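Local coordinates for hypothetical protein, similar to alpha-acetolactate decarboxylase (Staphylococcus aureus subsp. aureus, PDB 1XV2) that probably catalyses the zinc-dependent decarboxylation of alpha-acetolactate to acetoin, at residues T80-S85 with F112-I117; V126-A131 with P147-Q152; L14-A19 with I224-V229. All blocks are in the same frame, centred on the assembly; numbering follows the deposited sequence.

Contact 1. Residues T80-S85 with F112-I117; sequences TNFKAS and FSAVKI
Ala114 is where strand 113-118 first meets the loop 80-85, which connects strand 77-80 to strand 86-94. Its methyl lies at the rim of the Phe82 ring, near the ring plane, with CB 3.9 Å from Phe82 CE1. Thr80 adds a looser methyl contact, CG2 to Ala114 CB at 4.3 Å, while Thr80 OG1 is engaged by the carbonyl of Val7. A small residue suits this position because the ring edge sits close over its methyl; Ala114 O also lies in the plane of the ring, 4.0 Å from Phe82 CE1. Val115 turns its side chain to the other side of the strand, as alternation requires. Lys116 returns to the loop side and meets the far part of the same ring: its CB is 3.9 Å from both CE2 and CZ of Phe82. CG of Lys116 is anti to the backbone N (chi1 -173°) and the chain runs on extended, so its methylenes cross the phenyl obliquely while the ammonium is carried away toward Asp53, a long and weak ion pair. Phe82 CG is likewise anti to its backbone N (chi1 -163°), sending the ring from loop to strand. No hydrogen bond joins the segments, so a loop aromatic, not backbone pairing, holds this link between two sheets to the strand. The ring also touches Leu37 of strand 37-42 and Glu201 and Gln203 of strand 198-204.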
ATOM      1  N   THR A  80      -8.579  -7.669  10.482  1.00 16.61           N
ATOM      2  CA  THR A  80      -8.429  -8.932   9.777  1.00 17.64           C
ATOM      3  C   THR A  80      -9.252 -10.047  10.404  1.00 18.74           C
ATOM      4  O   THR A  80      -9.645  -9.964  11.570  1.00 17.81           O
ATOM      5  CB  THR A  80      -6.956  -9.389   9.774  1.00 18.27           C
ATOM      6  OG1 THR A  80      -6.813 -10.548   8.943  1.00 18.25           O
ATOM      7  CG2 THR A  80      -6.507  -9.740  11.191  1.00 18.16           C
ATOM      8  N   ASN A  81      -9.536 -11.071   9.606  1.00 21.77           N
ATOM      9  CA  ASN A  81     -10.250 -12.249  10.082  1.00 23.84           C
ATOM     10  C   ASN A  81      -9.086 -13.100  10.561  1.00 23.85           C
ATOM     11  O   ASN A  81      -8.501 -13.858   9.789  1.00 24.02           O
ATOM     12  CB  ASN A  81     -10.973 -12.959   8.937  1.00 27.13           C
ATOM     13  CG  ASN A  81     -12.152 -12.172   8.418  1.00 31.11           C
ATOM     14  OD1 ASN A  81     -13.045 -11.795   9.181  1.00 32.20           O
ATOM     15  ND2 ASN A  81     -12.168 -11.920   7.112  1.00 33.03           N
ATOM     16  N   PHE A  82      -8.740 -12.946  11.834  1.00 25.01           N
ATOM     17  CA  PHE A  82      -7.606 -13.652  12.412  1.00 25.29           C
ATOM     18  C   PHE A  82      -7.652 -15.169  12.342  1.00 25.85           C
ATOM     19  O   PHE A  82      -8.512 -15.811  12.936  1.00 25.23           O
ATOM     20  CB  PHE A  82      -7.400 -13.224  13.866  1.00 24.66           C
ATOM     21  CG  PHE A  82      -6.042 -13.570  14.403  1.00 25.46           C
ATOM     22  CD1 PHE A  82      -4.898 -13.042  13.815  1.00 24.74           C
ATOM     23  CD2 PHE A  82      -5.902 -14.438  15.483  1.00 26.51           C
ATOM     24  CE1 PHE A  82      -3.630 -13.372  14.292  1.00 25.23           C
ATOM     25  CE2 PHE A  82      -4.638 -14.775  15.968  1.00 24.30           C
ATOM     26  CZ  PHE A  82      -3.501 -14.240  15.370  1.00 25.16           C
ATOM     27  N   LYS A  83      -6.694 -15.722  11.607  1.00 27.72           N
ATOM     28  CA  LYS A  83      -6.538 -17.161  11.436  1.00 29.75           C
ATOM     29  C   LYS A  83      -5.061 -17.444  11.729  1.00 29.30           C
ATOM     30  O   LYS A  83      -4.213 -17.364  10.838  1.00 27.99           O
ATOM     31  CB  LYS A  83      -6.890 -17.557   9.998  1.00 31.90           C
ATOM     32  CG  LYS A  83      -6.568 -18.999   9.634  1.00 35.87           C
ATOM     33  CD  LYS A  83      -7.397 -19.990  10.433  1.00 38.31           C
ATOM     34  CE  LYS A  83      -6.975 -21.418  10.123  1.00 39.49           C
ATOM     35  NZ  LYS A  83      -5.549 -21.653  10.499  1.00 41.24           N
ATOM     36  N   ALA A  84      -4.762 -17.755  12.987  1.00 29.27           N
ATOM     37  CA  ALA A  84      -3.391 -18.023  13.412  1.00 29.59           C
ATOM     38  C   ALA A  84      -2.727 -19.140  12.622  1.00 30.07           C
ATOM     39  O   ALA A  84      -3.242 -20.255  12.555  1.00 30.87           O
ATOM     40  CB  ALA A  84      -3.363 -18.357  14.900  1.00 30.28           C
ATOM     41  N   SER A  85      -1.581 -18.838  12.022  1.00 29.96           N
ATOM     42  CA  SER A  85      -0.853 -19.842  11.259  1.00 31.10           C
ATOM     43  C   SER A  85       0.267 -20.419  12.121  1.00 31.17           C
ATOM     44  O   SER A  85       0.893 -21.416  11.761  1.00 31.47           O
ATOM     45  CB  SER A  85      -0.281 -19.234   9.978  1.00 31.31           C
ATOM     46  OG  SER A  85       0.461 -18.065  10.254  1.00 34.28           O
ATOM     47  N   PHE A 112       3.292  -8.266   5.589  1.00 16.93           N
ATOM     48  CA  PHE A 112       2.467  -7.744   6.665  1.00 15.40           C
ATOM     49  C   PHE A 112       2.125  -8.983   7.487  1.00 15.08           C
ATOM     50  O   PHE A 112       2.101 -10.095   6.954  1.00 15.18           O
ATOM     51  CB  PHE A 112       1.169  -7.155   6.107  1.00 14.11           C
ATOM     52  CG  PHE A 112       1.290  -5.740   5.619  1.00 11.44           C
ATOM     53  CD1 PHE A 112       1.127  -4.676   6.497  1.00 11.35           C
ATOM     54  CD2 PHE A 112       1.525  -5.472   4.275  1.00 11.26           C
ATOM     55  CE1 PHE A 112       1.188  -3.363   6.042  1.00 11.21           C
ATOM     56  CE2 PHE A 112       1.590  -4.162   3.809  1.00 11.79           C
ATOM     57  CZ  PHE A 112       1.419  -3.108   4.695  1.00 11.80           C
ATOM     58  N   SER A 113       1.861  -8.798   8.774  1.00 15.60           N
ATOM     59  CA  SER A 113       1.490  -9.913   9.640  1.00 15.66           C
ATOM     60  C   SER A 113       0.661  -9.399  10.806  1.00 15.16           C
ATOM     61  O   SER A 113       0.711  -8.217  11.148  1.00 16.49           O
ATOM     62  CB  SER A 113       2.734 -10.632  10.173  1.00 16.78           C
ATOM     63  OG  SER A 113       3.556  -9.748  10.917  1.00 19.30           O
ATOM     64  N   ALA A 114      -0.111 -10.290  11.409  1.00 14.19           N
ATOM     65  CA  ALA A 114      -0.944  -9.931  12.541  1.00 14.54           C
ATOM     66  C   ALA A 114      -0.481 -10.728  13.750  1.00 15.94           C
ATOM     67  O   ALA A 114      -0.010 -11.854  13.612  1.00 15.70           O
ATOM     68  CB  ALA A 114      -2.403 -10.242  12.237  1.00 13.27           C
ATOM     69  N   VAL A 115      -0.617 -10.143  14.934  1.00 17.58           N
ATOM     70  CA  VAL A 115      -0.216 -10.826  16.150  1.00 19.98           C
ATOM     71  C   VAL A 115      -1.262 -10.712  17.237  1.00 20.16           C
ATOM     72  O   VAL A 115      -2.038  -9.754  17.289  1.00 20.37           O
ATOM     73  CB  VAL A 115       1.106 -10.266  16.721  1.00 20.92           C
ATOM     74  CG1 VAL A 115       2.209 -10.390  15.690  1.00 24.94           C
ATOM     75  CG2 VAL A 115       0.921  -8.820  17.142  1.00 23.07           C
ATOM     76  N   LYS A 116      -1.272 -11.710  18.105  1.00 19.59           N
ATOM     77  CA  LYS A 116      -2.185 -11.744  19.228  1.00 20.39           C
ATOM     78  C   LYS A 116      -1.371 -12.317  20.373  1.00 19.76           C
ATOM     79  O   LYS A 116      -0.823 -13.414  20.265  1.00 20.41           O
ATOM     80  CB  LYS A 116      -3.391 -12.636  18.927  1.00 21.89           C
ATOM     81  CG  LYS A 116      -4.460 -12.568  20.004  1.00 25.24           C
ATOM     82  CD  LYS A 116      -5.711 -13.344  19.628  1.00 29.71           C
ATOM     83  CE  LYS A 116      -6.786 -13.168  20.692  1.00 32.68           C
ATOM     84  NZ  LYS A 116      -8.059 -13.860  20.343  1.00 35.65           N
ATOM     85  N   ILE A 117      -1.267 -11.552  21.451  1.00 19.36           N
ATOM     86  CA  ILE A 117      -0.512 -11.958  22.628  1.00 18.39           C
ATOM     87  C   ILE A 117      -1.473 -11.917  23.805  1.00 17.48           C
ATOM     88  O   ILE A 117      -1.884 -10.840  24.230  1.00 16.55           O
ATOM     89  CB  ILE A 117       0.657 -10.985  22.883  1.00 18.41           C
ATOM     90  CG1 ILE A 117       1.544 -10.911  21.637  1.00 17.64           C
ATOM     91  CG2 ILE A 117       1.455 -11.434  24.102  1.00 17.54           C
ATOM     92  CD1 ILE A 117       2.547  -9.777  21.652  1.00 18.83           C
TER

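Contact 2. Residues V126-A131 with P147-Q152; sequences VRMMPA and PEEKRQ
An antiparallel strand pair, in which strand 148-151 borders the end of strand 120-127, sets the side chains here on two faces of the sheet. Val126 and Glu149 form the hydrogen-bonded pair: Val126 N gives an almost straight bond to Glu149 O (3.1 Å, 177°), and Glu149 N returns one to Val126 O, both in the carbonyl planes. Beyond it, Arg127 and Glu148 are a non-hydrogen-bonded pair whose side chains share the other face and meet through aliphatic carbons, Arg127 CB to Glu148 CG at 3.8 Å. Gln146 links their polar ends, bonding to both; Arg127 also forms a salt bridge with Glu48, which probably offsets its charge, and Glu148 OE1 also takes His125. Arg127 has CG between the backbone N and carbonyl carbon (chi1 64°) and a bend at chi2, and its side chain comes within about 4 Å of the zinc. Past the strand end, the bent Met128, a selenomethionine, crosses Glu149 obliquely, its CE 3.7 Å from Glu149 OE1, while Glu149 OE2 is salt-bridged to Arg151. Pro147 suits the strand's start, since its ring packs against Met128 CB and Pro130 CD, and its carbonyl can still accept Met128 N. That last bond, 3.2 Å from Met128 N to Pro147 O, approaches from 28° above the carbonyl plane.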
ATOM      1  N   VAL A 126       0.487   1.989  28.253  1.00 12.75           N
ATOM      2  CA  VAL A 126      -0.253   2.442  27.078  1.00 12.36           C
ATOM      3  C   VAL A 126      -0.552   3.932  27.116  1.00 13.14           C
ATOM      4  O   VAL A 126      -0.379   4.594  28.142  1.00 13.42           O
ATOM      5  CB  VAL A 126      -1.629   1.733  26.953  1.00 12.12           C
ATOM      6  CG1 VAL A 126      -1.458   0.225  26.956  1.00 13.77           C
ATOM      7  CG2 VAL A 126      -2.545   2.170  28.090  1.00 12.82           C
ATOM      8  N   ARG A 127      -1.008   4.449  25.981  1.00 12.89           N
ATOM      9  CA  ARG A 127      -1.409   5.839  25.883  1.00 12.85           C
ATOM     10  C   ARG A 127      -2.816   5.823  25.309  1.00 13.54           C
ATOM     11  O   ARG A 127      -3.224   4.848  24.670  1.00 11.34           O
ATOM     12  CB  ARG A 127      -0.463   6.647  24.975  1.00 14.31           C
ATOM     13  CG  ARG A 127      -0.423   6.243  23.504  1.00 15.28           C
ATOM     14  CD  ARG A 127      -1.546   6.871  22.669  1.00 16.28           C
ATOM     15  NE  ARG A 127      -1.500   6.417  21.276  1.00 15.31           N
ATOM     16  CZ  ARG A 127      -0.598   6.808  20.381  1.00 16.26           C
ATOM     17  NH1 ARG A 127       0.348   7.678  20.714  1.00 16.01           N
ATOM     18  NH2 ARG A 127      -0.624   6.306  19.151  1.00 14.68           N
HETATM   19  N   MSE A 128      -3.571   6.880  25.576  1.00 14.37           N
HETATM   20  CA  MSE A 128      -4.922   7.005  25.050  1.00 17.04           C
HETATM   21  C   MSE A 128      -4.915   8.321  24.290  1.00 16.60           C
HETATM   22  O   MSE A 128      -4.964   9.397  24.890  1.00 17.88           O
HETATM   23  CB  MSE A 128      -5.948   7.043  26.187  1.00 19.83           C
HETATM   24  CG  MSE A 128      -5.955   5.804  27.077  1.00 21.98           C
HETATM   25 SE   MSE A 128      -4.719   5.929  28.564  1.00 24.70          SE
HETATM   26  CE  MSE A 128      -5.863   6.831  29.842  1.00 24.13           C
HETATM   27  N   MSE A 129      -4.822   8.234  22.968  1.00 16.60           N
HETATM   28  CA  MSE A 129      -4.767   9.431  22.142  1.00 17.56           C
HETATM   29  C   MSE A 129      -5.906  10.390  22.465  1.00 17.99           C
HETATM   30  O   MSE A 129      -7.078  10.030  22.365  1.00 16.47           O
HETATM   31  CB  MSE A 129      -4.815   9.052  20.658  1.00 19.82           C
HETATM   32  CG  MSE A 129      -4.397  10.177  19.715  1.00 20.11           C
HETATM   33 SE   MSE A 129      -2.523  10.619  19.869  1.00 23.54          SE
HETATM   34  CE  MSE A 129      -1.815   9.347  18.595  1.00 18.81           C
ATOM     35  N   PRO A 130      -5.571  11.623  22.878  1.00 18.80           N
ATOM     36  CA  PRO A 130      -6.601  12.614  23.206  1.00 20.97           C
ATOM     37  C   PRO A 130      -7.291  13.103  21.932  1.00 22.94           C
ATOM     38  O   PRO A 130      -6.639  13.365  20.918  1.00 22.45           O
ATOM     39  CB  PRO A 130      -5.809  13.709  23.912  1.00 19.09           C
ATOM     40  CG  PRO A 130      -4.483  13.647  23.233  1.00 18.77           C
ATOM     41  CD  PRO A 130      -4.223  12.159  23.138  1.00 18.30           C
ATOM     42  N   ALA A 131      -8.612  13.214  21.987  1.00 23.50           N
ATOM     43  CA  ALA A 131      -9.388  13.645  20.837  1.00 25.28           C
ATOM     44  C   ALA A 131      -9.157  15.104  20.454  1.00 26.06           C
ATOM     45  O   ALA A 131      -8.830  15.944  21.295  1.00 26.46           O
ATOM     46  CB  ALA A 131     -10.872  13.406  21.099  1.00 25.63           C
ATOM     47  N   PRO A 147      -2.327  11.164  27.376  1.00 18.00           N
ATOM     48  CA  PRO A 147      -2.203  10.662  28.740  1.00 18.86           C
ATOM     49  C   PRO A 147      -1.645   9.241  28.600  1.00 19.49           C
ATOM     50  O   PRO A 147      -1.801   8.605  27.552  1.00 17.88           O
ATOM     51  CB  PRO A 147      -3.640  10.692  29.247  1.00 19.71           C
ATOM     52  CG  PRO A 147      -4.426  10.381  28.021  1.00 20.14           C
ATOM     53  CD  PRO A 147      -3.741  11.230  26.966  1.00 20.34           C
ATOM     54  N   GLU A 148      -0.978   8.758  29.638  1.00 16.85           N
ATOM     55  CA  GLU A 148      -0.406   7.420  29.622  1.00 17.72           C
ATOM     56  C   GLU A 148      -0.723   6.749  30.949  1.00 18.18           C
ATOM     57  O   GLU A 148      -0.687   7.389  31.999  1.00 18.38           O
ATOM     58  CB  GLU A 148       1.111   7.494  29.404  1.00 18.41           C
ATOM     59  CG  GLU A 148       1.521   7.871  27.974  1.00 18.15           C
ATOM     60  CD  GLU A 148       3.015   8.167  27.834  1.00 20.28           C
ATOM     61  OE1 GLU A 148       3.828   7.485  28.494  1.00 16.68           O
ATOM     62  OE2 GLU A 148       3.376   9.075  27.051  1.00 18.94           O
ATOM     63  N   GLU A 149      -1.054   5.466  30.897  1.00 19.53           N
ATOM     64  CA  GLU A 149      -1.388   4.722  32.100  1.00 22.06           C
ATOM     65  C   GLU A 149      -0.643   3.393  32.092  1.00 21.48           C
ATOM     66  O   GLU A 149      -0.563   2.714  31.063  1.00 19.21           O
ATOM     67  CB  GLU A 149      -2.900   4.473  32.173  1.00 25.40           C
ATOM     68  CG  GLU A 149      -3.492   4.623  33.574  1.00 32.76           C
ATOM     69  CD  GLU A 149      -4.945   4.166  33.657  1.00 37.01           C
ATOM     70  OE1 GLU A 149      -5.759   4.589  32.806  1.00 40.40           O
ATOM     71  OE2 GLU A 149      -5.276   3.386  34.579  1.00 37.55           O
ATOM     72  N   LYS A 150      -0.097   3.032  33.247  1.00 20.69           N
ATOM     73  CA  LYS A 150       0.648   1.791  33.393  1.00 20.89           C
ATOM     74  C   LYS A 150      -0.029   0.876  34.400  1.00 19.86           C
ATOM     75  O   LYS A 150      -0.684   1.341  35.333  1.00 18.27           O
ATOM     76  CB  LYS A 150       2.072   2.087  33.871  1.00 21.98           C
ATOM     77  CG  LYS A 150       2.813   3.122  33.040  1.00 21.52           C
ATOM     78  CD  LYS A 150       4.205   3.371  33.599  1.00 21.75           C
ATOM     79  CE  LYS A 150       4.894   4.527  32.887  1.00 21.99           C
ATOM     80  NZ  LYS A 150       6.200   4.858  33.529  1.00 22.46           N
ATOM     81  N   ARG A 151       0.133  -0.427  34.204  1.00 20.10           N
ATOM     82  CA  ARG A 151      -0.436  -1.417  35.109  1.00 20.58           C
ATOM     83  C   ARG A 151       0.605  -2.506  35.333  1.00 20.32           C
ATOM     84  O   ARG A 151       1.588  -2.592  34.596  1.00 18.73           O
ATOM     85  CB  ARG A 151      -1.712  -2.027  34.517  1.00 21.03           C
ATOM     86  CG  ARG A 151      -2.874  -1.055  34.384  1.00 21.48           C
ATOM     87  CD  ARG A 151      -3.331  -0.533  35.739  1.00 22.14           C
ATOM     88  NE  ARG A 151      -4.489   0.349  35.607  1.00 24.34           N
ATOM     89  CZ  ARG A 151      -5.728  -0.063  35.348  1.00 25.66           C
ATOM     90  NH1 ARG A 151      -5.991  -1.358  35.195  1.00 23.65           N
ATOM     91  NH2 ARG A 151      -6.706   0.826  35.220  1.00 23.27           N
ATOM     92  N   GLN A 152       0.389  -3.333  36.351  1.00 21.20           N
ATOM     93  CA  GLN A 152       1.316  -4.416  36.672  1.00 23.76           C
ATOM     94  C   GLN A 152       0.547  -5.706  36.938  1.00 23.13           C
ATOM     95  O   GLN A 152      -0.521  -5.685  37.554  1.00 23.83           O
ATOM     96  CB  GLN A 152       2.136  -4.056  37.915  1.00 25.95           C
ATOM     97  CG  GLN A 152       2.875  -2.733  37.820  1.00 30.82           C
ATOM     98  CD  GLN A 152       3.502  -2.320  39.144  1.00 36.25           C
ATOM     99  OE1 GLN A 152       4.138  -1.269  39.243  1.00 38.77           O
ATOM    100  NE2 GLN A 152       3.323  -3.148  40.168  1.00 38.04           N
TER

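Contact 3. Residues L14-A19 with I224-V229; sequences LGTLMA and IDYKDV
A type II beta turn, Tyr226 to Val229, brings the loop ahead of helix 229-236 against the short helix 14-18, joining parts of the chain near its two ends. Polar contact is concentrated in one hydroxyl pair: Thr16 OG1 and Tyr226 OH are hydrogen-bonded at 2.7 Å, and Thr16 OG1 also bonds to Thr13. With Thr16 OG1 and Tyr226 CG each anti to their own carbonyl carbon (chi1 -66° and -68°), the hydroxyls meet. The tyrosine then lies edge-on to the helix, its CE1 3.5 Å from Gly15 O. Gly15, with no side chain, lets its carbonyl lie close to the ring edge and to Val229.

Apolar contacts accompany the hydroxyl pair. Val229 sends CG2, anti to its backbone N, to Met18 CB at 3.8 Å, and the same methyl of this branched residue also touches Gly15 O. The Ile224 side chain crosses Thr16 at about a right angle, Ile224 CD1 to Thr16 CG2 at 4.0 Å, and Leu166 of the second subunit packs on Thr16 as well. Ile224 CG2 lies 3.3 Å above the Tyr226 ring plane, toward the rim, and also meets Ala19 CB in an unusually tight 3.4 Å contact.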
ATOM      1  N   LEU A  14      -1.842   5.607   7.948  1.00 13.81           N
ATOM      2  CA  LEU A  14      -1.240   6.266   9.098  1.00 14.11           C
ATOM      3  C   LEU A  14      -0.649   7.620   8.720  1.00 13.55           C
ATOM      4  O   LEU A  14      -0.780   8.589   9.460  1.00 13.31           O
ATOM      5  CB  LEU A  14      -0.150   5.380   9.703  1.00 14.32           C
ATOM      6  CG  LEU A  14       0.590   5.966  10.908  1.00 15.82           C
ATOM      7  CD1 LEU A  14      -0.403   6.304  12.005  1.00 16.00           C
ATOM      8  CD2 LEU A  14       1.625   4.971  11.399  1.00 14.59           C
ATOM      9  N   GLY A  15      -0.008   7.680   7.559  1.00 14.02           N
ATOM     10  CA  GLY A  15       0.594   8.922   7.111  1.00 12.98           C
ATOM     11  C   GLY A  15      -0.399  10.052   6.897  1.00 13.99           C
ATOM     12  O   GLY A  15      -0.109  11.199   7.223  1.00 12.92           O
ATOM     13  N   THR A  16      -1.563   9.734   6.339  1.00 13.53           N
ATOM     14  CA  THR A  16      -2.593  10.735   6.088  1.00 14.80           C
ATOM     15  C   THR A  16      -3.262  11.145   7.401  1.00 15.74           C
ATOM     16  O   THR A  16      -3.693  12.288   7.557  1.00 16.04           O
ATOM     17  CB  THR A  16      -3.662  10.204   5.099  1.00 14.54           C
ATOM     18  OG1 THR A  16      -3.061   9.994   3.813  1.00 15.41           O
ATOM     19  CG2 THR A  16      -4.808  11.196   4.958  1.00 14.65           C
ATOM     20  N   LEU A  17      -3.359  10.210   8.341  1.00 15.87           N
ATOM     21  CA  LEU A  17      -3.948  10.523   9.637  1.00 17.14           C
ATOM     22  C   LEU A  17      -2.992  11.516  10.302  1.00 17.16           C
ATOM     23  O   LEU A  17      -3.412  12.567  10.783  1.00 18.09           O
ATOM     24  CB  LEU A  17      -4.070   9.262  10.504  1.00 14.95           C
ATOM     25  CG  LEU A  17      -4.873   9.412  11.804  1.00 15.29           C
ATOM     26  CD1 LEU A  17      -6.358   9.439  11.474  1.00 12.89           C
ATOM     27  CD2 LEU A  17      -4.565   8.256  12.755  1.00 15.34           C
HETATM   28  N   MSE A  18      -1.702  11.177  10.305  1.00 18.15           N
HETATM   29  CA  MSE A  18      -0.669  12.028  10.899  1.00 19.67           C
HETATM   30  C   MSE A  18      -0.689  13.425  10.289  1.00 19.72           C
HETATM   31  O   MSE A  18      -0.353  14.409  10.948  1.00 18.16           O
HETATM   32  CB  MSE A  18       0.721  11.419  10.681  1.00 22.50           C
HETATM   33  CG  MSE A  18       0.988  10.114  11.411  1.00 26.12           C
HETATM   34 SE   MSE A  18       1.046  10.293  13.337  1.00 32.64          SE
HETATM   35  CE  MSE A  18       2.735  11.185  13.519  1.00 30.40           C
ATOM     36  N   ALA A  19      -1.084  13.501   9.021  1.00 20.36           N
ATOM     37  CA  ALA A  19      -1.141  14.766   8.300  1.00 21.34           C
ATOM     38  C   ALA A  19      -2.247  15.695   8.795  1.00 21.72           C
ATOM     39  O   ALA A  19      -2.264  16.876   8.450  1.00 22.03           O
ATOM     40  CB  ALA A  19      -1.313  14.504   6.810  1.00 22.34           C
ATOM     41  N   ILE A 224      -2.438  17.217   0.908  1.00 24.88           N
ATOM     42  CA  ILE A 224      -1.756  16.606   2.039  1.00 23.90           C
ATOM     43  C   ILE A 224      -0.253  16.843   2.099  1.00 24.92           C
ATOM     44  O   ILE A 224       0.473  16.539   1.154  1.00 24.71           O
ATOM     45  CB  ILE A 224      -2.030  15.083   2.064  1.00 22.92           C
ATOM     46  CG1 ILE A 224      -3.526  14.826   1.852  1.00 18.63           C
ATOM     47  CG2 ILE A 224      -1.590  14.496   3.401  1.00 22.54           C
ATOM     48  CD1 ILE A 224      -3.909  13.357   1.749  1.00 17.39           C
ATOM     49  N   ASP A 225       0.207  17.390   3.221  1.00 26.47           N
ATOM     50  CA  ASP A 225       1.630  17.649   3.427  1.00 28.37           C
ATOM     51  C   ASP A 225       2.212  16.532   4.285  1.00 27.79           C
ATOM     52  O   ASP A 225       1.862  16.392   5.456  1.00 27.61           O
ATOM     53  CB  ASP A 225       1.839  18.998   4.123  1.00 30.97           C
ATOM     54  CG  ASP A 225       3.292  19.236   4.509  1.00 33.56           C
ATOM     55  OD1 ASP A 225       4.182  19.048   3.651  1.00 35.88           O
ATOM     56  OD2 ASP A 225       3.544  19.619   5.672  1.00 37.83           O
ATOM     57  N   TYR A 226       3.103  15.742   3.695  1.00 27.59           N
ATOM     58  CA  TYR A 226       3.719  14.625   4.399  1.00 26.92           C
ATOM     59  C   TYR A 226       5.108  14.958   4.927  1.00 28.11           C
ATOM     60  O   TYR A 226       5.833  14.081   5.388  1.00 28.05           O
ATOM     61  CB  TYR A 226       3.786  13.411   3.474  1.00 24.95           C
ATOM     62  CG  TYR A 226       2.427  12.831   3.139  1.00 22.98           C
ATOM     63  CD1 TYR A 226       1.681  12.149   4.100  1.00 22.96           C
ATOM     64  CD2 TYR A 226       1.889  12.962   1.862  1.00 21.83           C
ATOM     65  CE1 TYR A 226       0.429  11.609   3.793  1.00 20.92           C
ATOM     66  CE2 TYR A 226       0.643  12.428   1.546  1.00 20.70           C
ATOM     67  CZ  TYR A 226      -0.081  11.754   2.513  1.00 20.03           C
ATOM     68  OH  TYR A 226      -1.312  11.229   2.195  1.00 20.14           O
ATOM     69  N   LYS A 227       5.462  16.236   4.866  1.00 30.18           N
ATOM     70  CA  LYS A 227       6.757  16.700   5.342  1.00 32.22           C
ATOM     71  C   LYS A 227       6.982  16.226   6.777  1.00 32.40           C
ATOM     72  O   LYS A 227       6.160  16.476   7.657  1.00 33.23           O
ATOM     73  CB  LYS A 227       6.810  18.229   5.272  1.00 34.62           C
ATOM     74  CG  LYS A 227       8.152  18.845   5.634  1.00 38.63           C
ATOM     75  CD  LYS A 227       8.126  20.357   5.423  1.00 41.36           C
ATOM     76  CE  LYS A 227       9.441  21.011   5.834  1.00 43.74           C
ATOM     77  NZ  LYS A 227       9.714  20.864   7.293  1.00 44.62           N
ATOM     78  N   ASP A 228       8.092  15.527   6.993  1.00 32.75           N
ATOM     79  CA  ASP A 228       8.462  15.007   8.310  1.00 33.43           C
ATOM     80  C   ASP A 228       7.521  13.950   8.883  1.00 33.11           C
ATOM     81  O   ASP A 228       7.642  13.591  10.056  1.00 31.74           O
ATOM     82  CB  ASP A 228       8.575  16.148   9.327  1.00 34.60           C
ATOM     83  CG  ASP A 228       9.638  17.161   8.955  1.00 35.01           C
ATOM     84  OD1 ASP A 228      10.753  16.745   8.576  1.00 33.98           O
ATOM     85  OD2 ASP A 228       9.356  18.373   9.055  1.00 35.94           O
ATOM     86  N   VAL A 229       6.596  13.442   8.072  1.00 31.58           N
ATOM     87  CA  VAL A 229       5.658  12.443   8.572  1.00 31.18           C
ATOM     88  C   VAL A 229       6.365  11.203   9.122  1.00 31.87           C
ATOM     89  O   VAL A 229       5.933  10.637  10.124  1.00 31.91           O
ATOM     90  CB  VAL A 229       4.640  12.010   7.484  1.00 30.64           C
ATOM     91  CG1 VAL A 229       5.332  11.213   6.394  1.00 30.45           C
ATOM     92  CG2 VAL A 229       3.516  11.202   8.122  1.00 28.87           C
TER

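The zinc, bound by His176, His178 and His189, gives the three contacts a common reference. Contact 2 comes closest, with the Arg127 side chain about 4 Å from the metal; in contacts 3 and 1 the side chains of Met18 and Val115 are about 9 and 12 Å from it. Contacts 1 and 2 follow one another along the chain and reach the same antiparallel sheet through the consecutive strands 113-118 and 120-127, yet their centres are about 24 Å apart, on opposite sides of the chain's centre. Contact 3 joins residues near the two ends and so encloses both in sequence; its nearest atoms lie about 6 Å from contact 2 and about 10 Å from contact 1.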